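Local coordinates for protein putative hydrolase (Chloroflexus aurantiacus J-10-fl, PDB 3CMN) that is a putative hydrolase, probably a zinc-dependent peptidase of the zincin-like metallopeptidase family, built mainly of helices, at residues N345-M349 with D350-N354; F177-W180 with I181-E185; A326-A330 with R331-F335; N269-M272 with N273-R277. All blocks are in the same frame, centred on the assembly; numbering follows the deposited sequence.

Contact 1. Residues N345-M349 with D350-N354; sequences NLPSM and DEIRN
A capping box opens helix 349-353, with Ser348 as the N-cap and Glu351 as its reciprocal partner. Ser348 OG accepts a hydrogen bond from Glu351 N at 3.0 Å, nearly straight, 167° at the hydrogen. Its hydroxyl is placed for this by a chi1 of 62°, which sets OG between the backbone N and the carbonyl carbon. In return Glu351, its chain extended beyond CG, reaches with OE1 to the N-H of Ser348, accepting from Ser348 N at 2.7 Å on its anti lone pair. The other oxygen, OE2, forms a salt bridge with Arg361 of helix 355-363, so both carboxylate oxygens are held and the group's rotation is probably fixed. Behind the box, Pro347 CG lies 3.6 Å from Ile352 CG1 and Pro347 CB 3.5 Å from Glu351 CB; Phe323 of helix 319-331 also packs on Pro347 and Ile352. The first helical turn is closed by Ile352 N to Ser348 O at 3.0 Å. Farther round, Arg353 bends at chi3 (-74°), and its NH2 lies 2.7 Å from Asp350 OD1 in a salt bridge whose hydrogen bond is weak. Pro347 and Ile352 take the places of a hydrophobic staple, which commonly accompanies a capping box at a helix start.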
# COMPACT_ATOMS: atom_id res chain seq x y z
N ASN A 345 -20.00 0.83 4.50
CA ASN A 345 -19.63 1.84 5.51
C ASN A 345 -18.43 2.69 5.12
O ASN A 345 -18.02 3.55 5.89
CB ASN A 345 -19.39 1.18 6.87
CG ASN A 345 -20.67 0.73 7.53
OD1 ASN A 345 -21.75 0.94 7.00
ND2 ASN A 345 -20.55 0.10 8.70
N LEU A 346 -17.86 2.43 3.95
CA LEU A 346 -16.73 3.22 3.48
C LEU A 346 -17.31 4.52 2.99
O LEU A 346 -18.40 4.53 2.41
CB LEU A 346 -16.01 2.54 2.31
CG LEU A 346 -15.26 1.23 2.51
CD1 LEU A 346 -14.85 0.70 1.15
CD2 LEU A 346 -14.04 1.43 3.40
N PRO A 347 -16.62 5.64 3.21
CA PRO A 347 -17.16 6.91 2.74
C PRO A 347 -16.98 7.04 1.24
O PRO A 347 -16.16 6.34 0.64
CB PRO A 347 -16.33 7.94 3.49
CG PRO A 347 -14.99 7.27 3.54
CD PRO A 347 -15.35 5.84 3.93
N SER A 348 -17.76 7.93 0.63
CA SER A 348 -17.64 8.17 -0.80
C SER A 348 -16.51 9.20 -0.84
O SER A 348 -16.04 9.65 0.21
CB SER A 348 -18.92 8.79 -1.34
OG SER A 348 -19.16 10.05 -0.74
N MET A 349 -16.06 9.57 -2.04
CA MET A 349 -15.02 10.58 -2.12
C MET A 349 -15.58 11.87 -1.52
O MET A 349 -14.87 12.63 -0.87
CB MET A 349 -14.57 10.80 -3.57
CG MET A 349 -13.45 9.85 -4.00
SD MET A 349 -12.01 9.90 -2.88
CE MET A 349 -11.64 11.61 -2.93
N ASP A 350 -16.87 12.08 -1.72
CA ASP A 350 -17.56 13.25 -1.18
C ASP A 350 -17.51 13.25 0.34
O ASP A 350 -17.12 14.25 0.96
CB ASP A 350 -19.02 13.27 -1.63
CG ASP A 350 -19.22 14.03 -2.91
OD1 ASP A 350 -18.84 15.23 -2.96
OD2 ASP A 350 -19.74 13.45 -3.88
N GLU A 351 -17.90 12.13 0.95
CA GLU A 351 -17.89 12.02 2.41
C GLU A 351 -16.48 12.22 2.95
O GLU A 351 -16.30 12.73 4.05
CB GLU A 351 -18.46 10.65 2.83
CG GLU A 351 -19.94 10.53 2.49
CD GLU A 351 -20.51 9.14 2.72
OE1 GLU A 351 -20.00 8.18 2.10
OE2 GLU A 351 -21.46 9.00 3.52
N ILE A 352 -15.47 11.83 2.17
CA ILE A 352 -14.09 12.01 2.58
C ILE A 352 -13.79 13.51 2.62
O ILE A 352 -13.01 13.98 3.45
CB ILE A 352 -13.12 11.28 1.61
CG1 ILE A 352 -12.85 9.87 2.14
CG2 ILE A 352 -11.81 12.05 1.46
CD1 ILE A 352 -12.02 9.02 1.22
N ARG A 353 -14.43 14.26 1.73
CA ARG A 353 -14.24 15.71 1.66
C ARG A 353 -15.06 16.41 2.72
O ARG A 353 -14.75 17.54 3.13
CB ARG A 353 -14.62 16.22 0.27
CG ARG A 353 -13.70 15.72 -0.83
CD ARG A 353 -13.90 16.48 -2.12
NE ARG A 353 -15.13 16.13 -2.82
CZ ARG A 353 -15.33 14.97 -3.45
NH1 ARG A 353 -14.37 14.05 -3.46
NH2 ARG A 353 -16.47 14.75 -4.08
N ASN A 354 -16.12 15.75 3.17
CA ASN A 354 -16.98 16.29 4.21
C ASN A 354 -17.40 15.12 5.09
O ASN A 354 -18.42 14.49 4.85
CB ASN A 354 -18.21 16.98 3.60
CG ASN A 354 -18.48 16.56 2.18
OD1 ASN A 354 -17.65 16.77 1.28
ND2 ASN A 354 -19.64 15.95 1.95

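Contact 2. Residues F177-W180 with I181-E185; sequences FRLW and ITLHE
Ile181 touches two aromatic side chains, Phe177 one turn earlier and its neighbour Trp180, each differently. Its CD1 sits over one face of the Phe177 ring, 3.6 Å from the centroid and 23° off the ring normal, a CH-pi contact displaced toward the rim. Phe177 turns its ring to this place with CG anti to the backbone N (chi1 -176°). Against Trp180, the isoleucine side chain runs at about a right angle, and Ile181 CG1 approaches CE3 of the indole at 3.5 Å. The six-membered ring of Trp180 and the His184 ring, one turn apart, are almost parallel, with planes at 11°, but slid so far that they barely overlap, their centroids 5.5 Å apart. Elsewhere round the helix, Thr182 OG1 donates to Arg178 O at 2.8 Å, while Thr182 N donates to the same oxygen at 3.0 Å from above the carbonyl plane; one acceptor thus serves two donors. His184 and Glu185 begin a HExxH sequence completed by His188, consistent with the zinc-binding helix of zincins, although no metal is bound to it here. Within the fold, helix 160-169 meets Phe177 and Ile181, strand 155-158 touches Ile181 and Thr182, helix 41-63 packs on Thr182 and Leu183, and Glu287 of helix 283-307 accepts from Trp180 NE1.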
# COMPACT_ATOMS: atom_id res chain seq x y z
N PHE A 177 13.50 5.00 11.65
CA PHE A 177 12.90 4.90 10.33
C PHE A 177 12.42 3.48 10.02
O PHE A 177 11.33 3.30 9.48
CB PHE A 177 13.86 5.36 9.25
CG PHE A 177 13.27 5.36 7.88
CD1 PHE A 177 12.03 5.96 7.64
CD2 PHE A 177 13.94 4.77 6.82
CE1 PHE A 177 11.47 5.98 6.36
CE2 PHE A 177 13.40 4.78 5.54
CZ PHE A 177 12.15 5.38 5.31
N ARG A 178 13.21 2.48 10.38
CA ARG A 178 12.82 1.11 10.11
C ARG A 178 11.67 0.62 10.99
O ARG A 178 10.94 -0.28 10.61
CB ARG A 178 14.03 0.18 10.20
CG ARG A 178 14.95 0.36 9.02
CD ARG A 178 16.19 -0.48 9.15
NE ARG A 178 17.07 -0.27 8.00
CZ ARG A 178 17.73 0.85 7.75
NH1 ARG A 178 17.62 1.89 8.57
NH2 ARG A 178 18.49 0.92 6.67
N LEU A 179 11.53 1.22 12.17
CA LEU A 179 10.42 0.85 13.04
C LEU A 179 9.20 1.55 12.45
O LEU A 179 8.10 1.02 12.47
CB LEU A 179 10.63 1.32 14.49
CG LEU A 179 9.42 1.09 15.40
CD1 LEU A 179 9.07 -0.41 15.43
CD2 LEU A 179 9.70 1.60 16.81
N TRP A 180 9.42 2.75 11.93
CA TRP A 180 8.36 3.53 11.32
C TRP A 180 7.80 2.73 10.14
O TRP A 180 6.58 2.62 9.97
CB TRP A 180 8.91 4.87 10.82
CG TRP A 180 7.88 5.72 10.12
CD1 TRP A 180 7.01 6.59 10.70
CD2 TRP A 180 7.61 5.77 8.71
NE1 TRP A 180 6.21 7.17 9.75
CE2 TRP A 180 6.56 6.69 8.51
CE3 TRP A 180 8.16 5.13 7.59
CZ2 TRP A 180 6.03 6.99 7.25
CZ3 TRP A 180 7.64 5.42 6.33
CH2 TRP A 180 6.58 6.34 6.17
N ILE A 181 8.70 2.17 9.34
CA ILE A 181 8.35 1.38 8.18
C ILE A 181 7.63 0.09 8.55
O ILE A 181 6.67 -0.31 7.90
CB ILE A 181 9.61 1.05 7.35
CG1 ILE A 181 10.00 2.29 6.54
CG2 ILE A 181 9.38 -0.14 6.44
CD1 ILE A 181 11.30 2.17 5.84
N THR A 182 8.11 -0.56 9.60
CA THR A 182 7.49 -1.79 10.05
C THR A 182 6.06 -1.51 10.52
O THR A 182 5.14 -2.25 10.20
CB THR A 182 8.31 -2.42 11.18
OG1 THR A 182 9.61 -2.77 10.67
CG2 THR A 182 7.62 -3.66 11.72
N LEU A 183 5.89 -0.42 11.26
CA LEU A 183 4.58 -0.04 11.77
C LEU A 183 3.63 0.27 10.62
O LEU A 183 2.47 -0.12 10.62
CB LEU A 183 4.71 1.19 12.66
CG LEU A 183 5.34 0.96 14.03
CD1 LEU A 183 5.53 2.29 14.73
CD2 LEU A 183 4.45 0.03 14.84
N HIS A 184 4.15 0.98 9.63
CA HIS A 184 3.37 1.33 8.47
C HIS A 184 2.97 0.03 7.73
O HIS A 184 1.83 -0.15 7.32
CB HIS A 184 4.23 2.24 7.60
CG HIS A 184 3.56 2.68 6.34
ND1 HIS A 184 4.06 2.38 5.10
CD2 HIS A 184 2.44 3.41 6.13
CE1 HIS A 184 3.28 2.91 4.17
NE2 HIS A 184 2.29 3.54 4.77
N GLU A 185 3.91 -0.88 7.62
CA GLU A 185 3.72 -2.16 6.95
C GLU A 185 2.66 -3.03 7.64
O GLU A 185 1.76 -3.59 7.00
CB GLU A 185 5.04 -2.93 6.95
CG GLU A 185 5.27 -3.81 5.77
CD GLU A 185 5.88 -3.06 4.62
OE1 GLU A 185 5.19 -2.18 4.05
OE2 GLU A 185 7.06 -3.33 4.30

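Contact 3. Residues A326-A330 with R331-F335; sequences AVVAA and RGIQF
Arg331, Val328 and Ala330 carry most of the junction where helix 319-331 gives way to helix 333-336. The backbone of Arg331 still closes a helical turn, its N donating to Val327 O at 2.6 Å and meeting that oxygen nearly head-on, with a C=O...N angle of 162°. Its side chain, bent at chi2 and chi3, turns back over the peptide that joins it to Ala330: CG rests 3.1 Å from Ala330 O, and Ala330 CB lies 3.3 Å from Arg331 N. Farther out, Arg331 NE lies over one face of the Phe335 ring, toward the rim, and NH2 goes on to a salt bridge with Asp363. Val328, with CG1 anti to the backbone N (chi1 170°), brings this methyl to 4.0 Å from Ile333 N, while CG2 comes within a loose 4.4 Å of Ile333 CD1. Gly332 turns the chain. Its N reaches Val328 O at 2.7 Å from above the carbonyl plane, and it leaves the helix with a positive phi of 100°, a conformation that glycine takes readily; it is also N-cap of the next helix. Chemically, two backbone bonds and a glycine conformation chiefly hold the break, apolar contact across it is slight, and the guanidinium charge is probably balanced by Asp363 of helix 355-363.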
# COMPACT_ATOMS: atom_id res chain seq x y z
N ALA A 326 -10.98 13.99 11.48
CA ALA A 326 -12.21 14.70 11.74
C ALA A 326 -13.15 13.83 12.56
O ALA A 326 -13.37 14.11 13.75
CB ALA A 326 -12.86 15.08 10.42
N VAL A 327 -13.69 12.77 11.96
CA VAL A 327 -14.63 11.90 12.68
C VAL A 327 -14.08 11.39 14.01
O VAL A 327 -14.82 11.31 14.98
CB VAL A 327 -15.12 10.69 11.80
CG1 VAL A 327 -15.14 11.09 10.34
CG2 VAL A 327 -14.28 9.45 12.03
N VAL A 328 -12.80 11.03 14.06
CA VAL A 328 -12.23 10.54 15.31
C VAL A 328 -12.28 11.66 16.36
O VAL A 328 -12.54 11.40 17.53
CB VAL A 328 -10.77 10.08 15.14
CG1 VAL A 328 -10.14 9.83 16.49
CG2 VAL A 328 -10.74 8.80 14.32
N ALA A 329 -12.05 12.89 15.93
CA ALA A 329 -12.10 14.01 16.86
C ALA A 329 -13.55 14.20 17.31
O ALA A 329 -13.82 14.43 18.49
CB ALA A 329 -11.60 15.29 16.18
N ALA A 330 -14.46 14.09 16.35
CA ALA A 330 -15.89 14.27 16.57
C ALA A 330 -16.60 13.15 17.31
O ALA A 330 -17.59 13.40 17.99
CB ALA A 330 -16.58 14.53 15.24
N ARG A 331 -16.12 11.91 17.20
CA ARG A 331 -16.79 10.80 17.86
C ARG A 331 -15.92 9.71 18.44
O ARG A 331 -16.41 8.83 19.14
CB ARG A 331 -17.79 10.17 16.89
CG ARG A 331 -19.01 11.04 16.64
CD ARG A 331 -19.99 10.93 17.80
NE ARG A 331 -21.21 10.26 17.36
CZ ARG A 331 -22.08 10.82 16.53
NH1 ARG A 331 -21.87 12.05 16.07
NH2 ARG A 331 -23.15 10.14 16.12
N GLY A 332 -14.62 9.76 18.17
CA GLY A 332 -13.75 8.74 18.73
C GLY A 332 -13.39 7.63 17.76
O GLY A 332 -14.01 7.46 16.72
N ILE A 333 -12.36 6.87 18.13
CA ILE A 333 -11.86 5.78 17.32
C ILE A 333 -12.88 4.66 17.12
O ILE A 333 -12.98 4.08 16.04
CB ILE A 333 -10.54 5.21 17.94
CG1 ILE A 333 -9.39 5.37 16.93
CG2 ILE A 333 -10.71 3.76 18.37
CD1 ILE A 333 -9.64 4.77 15.55
N GLN A 334 -13.63 4.35 18.17
CA GLN A 334 -14.61 3.28 18.10
C GLN A 334 -15.63 3.58 17.01
O GLN A 334 -15.95 2.72 16.20
CB GLN A 334 -15.30 3.08 19.45
CG GLN A 334 -15.99 1.74 19.58
CD GLN A 334 -16.70 1.56 20.91
OE1 GLN A 334 -17.63 2.29 21.23
NE2 GLN A 334 -16.25 0.59 21.70
N PHE A 335 -16.14 4.82 17.00
CA PHE A 335 -17.11 5.22 15.99
C PHE A 335 -16.47 5.11 14.61
O PHE A 335 -17.03 4.46 13.71
CB PHE A 335 -17.57 6.67 16.20
CG PHE A 335 -18.74 7.06 15.32
CD1 PHE A 335 -20.05 6.77 15.72
CD2 PHE A 335 -18.54 7.69 14.10
CE1 PHE A 335 -21.14 7.11 14.89
CE2 PHE A 335 -19.62 8.02 13.27
CZ PHE A 335 -20.92 7.73 13.67

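Contact 4. Residues N269-M272 with N273-R277; sequences NHVM and NAVGR
Met272 O accepts from Gly276 N at 2.6 Å, the shortest backbone bond between residues 269-272 and 273-277, bent to 136° at the hydrogen. Next to it Val275 N donates to Val271 O at 2.9 Å, and Ala274 N to His270 O at 3.2 Å. Asn269 O has a different pair of donors, both from Asn273 and both weak: the backbone N at 3.4 Å and ND2 at 2.7 Å, the latter at only 123°. With CG beside its own backbone N (chi1 -78°), Asn273 folds its amide back along the helix to reach that carbonyl, and its OD1 lies over one face of the Arg277 guanidinium, toward the rim. Helix 248-279 widens into a pi-type turn at 273-276. On the apolar side Val271 and Val275 lie side by side, pointing the same way, with CG1 of Val271 3.9 Å from CG2 of Val275; Tyr62 and Leu58 of helix 41-63 pack against this pair. Met272, bent at chi2 and chi3, packs on Trp180 and Leu183 of helix 174-193, and His270 ND1 is hydrogen-bonded to Asn325 of helix 319-331. The chemistry is thus divided: an asparagine amide supplements a long, weak backbone bond on one side, while valines and a methionine give the helix apolar surfaces for its neighbours.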
# COMPACT_ATOMS: atom_id res chain seq x y z
N ASN A 269 -2.57 6.15 8.26
CA ASN A 269 -1.76 7.27 8.74
C ASN A 269 -2.24 7.72 10.11
O ASN A 269 -1.50 8.37 10.85
CB ASN A 269 -1.81 8.45 7.75
CG ASN A 269 -0.98 8.19 6.48
OD1 ASN A 269 0.09 7.58 6.54
ND2 ASN A 269 -1.48 8.68 5.34
N HIS A 270 -3.48 7.38 10.45
CA HIS A 270 -4.02 7.75 11.74
C HIS A 270 -3.49 6.83 12.83
O HIS A 270 -3.17 7.26 13.94
CB HIS A 270 -5.54 7.67 11.74
CG HIS A 270 -6.16 8.05 13.04
ND1 HIS A 270 -6.35 9.37 13.42
CD2 HIS A 270 -6.56 7.30 14.09
CE1 HIS A 270 -6.84 9.41 14.64
NE2 HIS A 270 -6.98 8.17 15.07
N VAL A 271 -3.41 5.54 12.50
CA VAL A 271 -2.90 4.56 13.44
C VAL A 271 -1.41 4.84 13.67
O VAL A 271 -0.89 4.59 14.75
CB VAL A 271 -3.09 3.12 12.88
CG1 VAL A 271 -2.64 2.10 13.90
CG2 VAL A 271 -4.55 2.90 12.52
N MET A 272 -0.74 5.38 12.65
CA MET A 272 0.67 5.72 12.77
C MET A 272 0.87 6.77 13.86
O MET A 272 1.73 6.62 14.73
CB MET A 272 1.20 6.24 11.42
CG MET A 272 1.54 5.14 10.42
SD MET A 272 2.60 3.88 11.16
CE MET A 272 4.09 4.88 11.56
N ASN A 273 0.08 7.83 13.80
CA ASN A 273 0.14 8.91 14.77
C ASN A 273 -0.13 8.45 16.20
O ASN A 273 0.50 8.93 17.14
CB ASN A 273 -0.88 9.98 14.41
CG ASN A 273 -0.43 10.86 13.28
OD1 ASN A 273 0.44 11.71 13.46
ND2 ASN A 273 -1.01 10.67 12.11
N ALA A 274 -1.06 7.51 16.35
CA ALA A 274 -1.43 7.01 17.67
C ALA A 274 -0.53 5.91 18.24
O ALA A 274 -0.41 5.79 19.46
CB ALA A 274 -2.88 6.52 17.64
N VAL A 275 0.09 5.11 17.39
CA VAL A 275 0.95 4.04 17.89
C VAL A 275 2.43 4.36 17.69
O VAL A 275 3.27 4.04 18.53
CB VAL A 275 0.65 2.68 17.18
CG1 VAL A 275 1.51 1.57 17.76
CG2 VAL A 275 -0.82 2.34 17.34
N GLY A 276 2.74 5.01 16.57
CA GLY A 276 4.12 5.35 16.27
C GLY A 276 4.69 6.49 17.08
O GLY A 276 5.89 6.49 17.41
N ARG A 277 3.86 7.47 17.40
CA ARG A 277 4.31 8.61 18.18
C ARG A 277 4.87 8.23 19.54
O ARG A 277 5.93 8.71 19.93
CB ARG A 277 3.17 9.61 18.36
CG ARG A 277 3.32 10.80 17.45
CD ARG A 277 2.09 11.66 17.46
NE ARG A 277 2.39 12.92 16.80
CZ ARG A 277 1.47 13.78 16.37
NH1 ARG A 277 0.18 13.51 16.53
NH2 ARG A 277 1.85 14.91 15.79

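Along the chain the order is contact 2, contact 4, contact 3 and contact 1, all within the zincin-like metallopeptidase region. Contacts 2 and 4 lie on helices 174-193 and 248-279, with centres about 11 Å apart, and they touch directly: Met272 CE meets Trp180 CD1 at 3.5 Å, so helix 248-279 packs against the helix carrying the HExxH sequence. Contact 4 also meets contact 3, whose centre is about 15 Å away, through His270 against Val328 and Ile333. Contact 1 touches none of the others, though its centre is about 14 Å from that of contact 3. Together they illustrate how helix interiors, ends and starts are joined in a largely helical protein, with contact 2 on the probable metal-site helix.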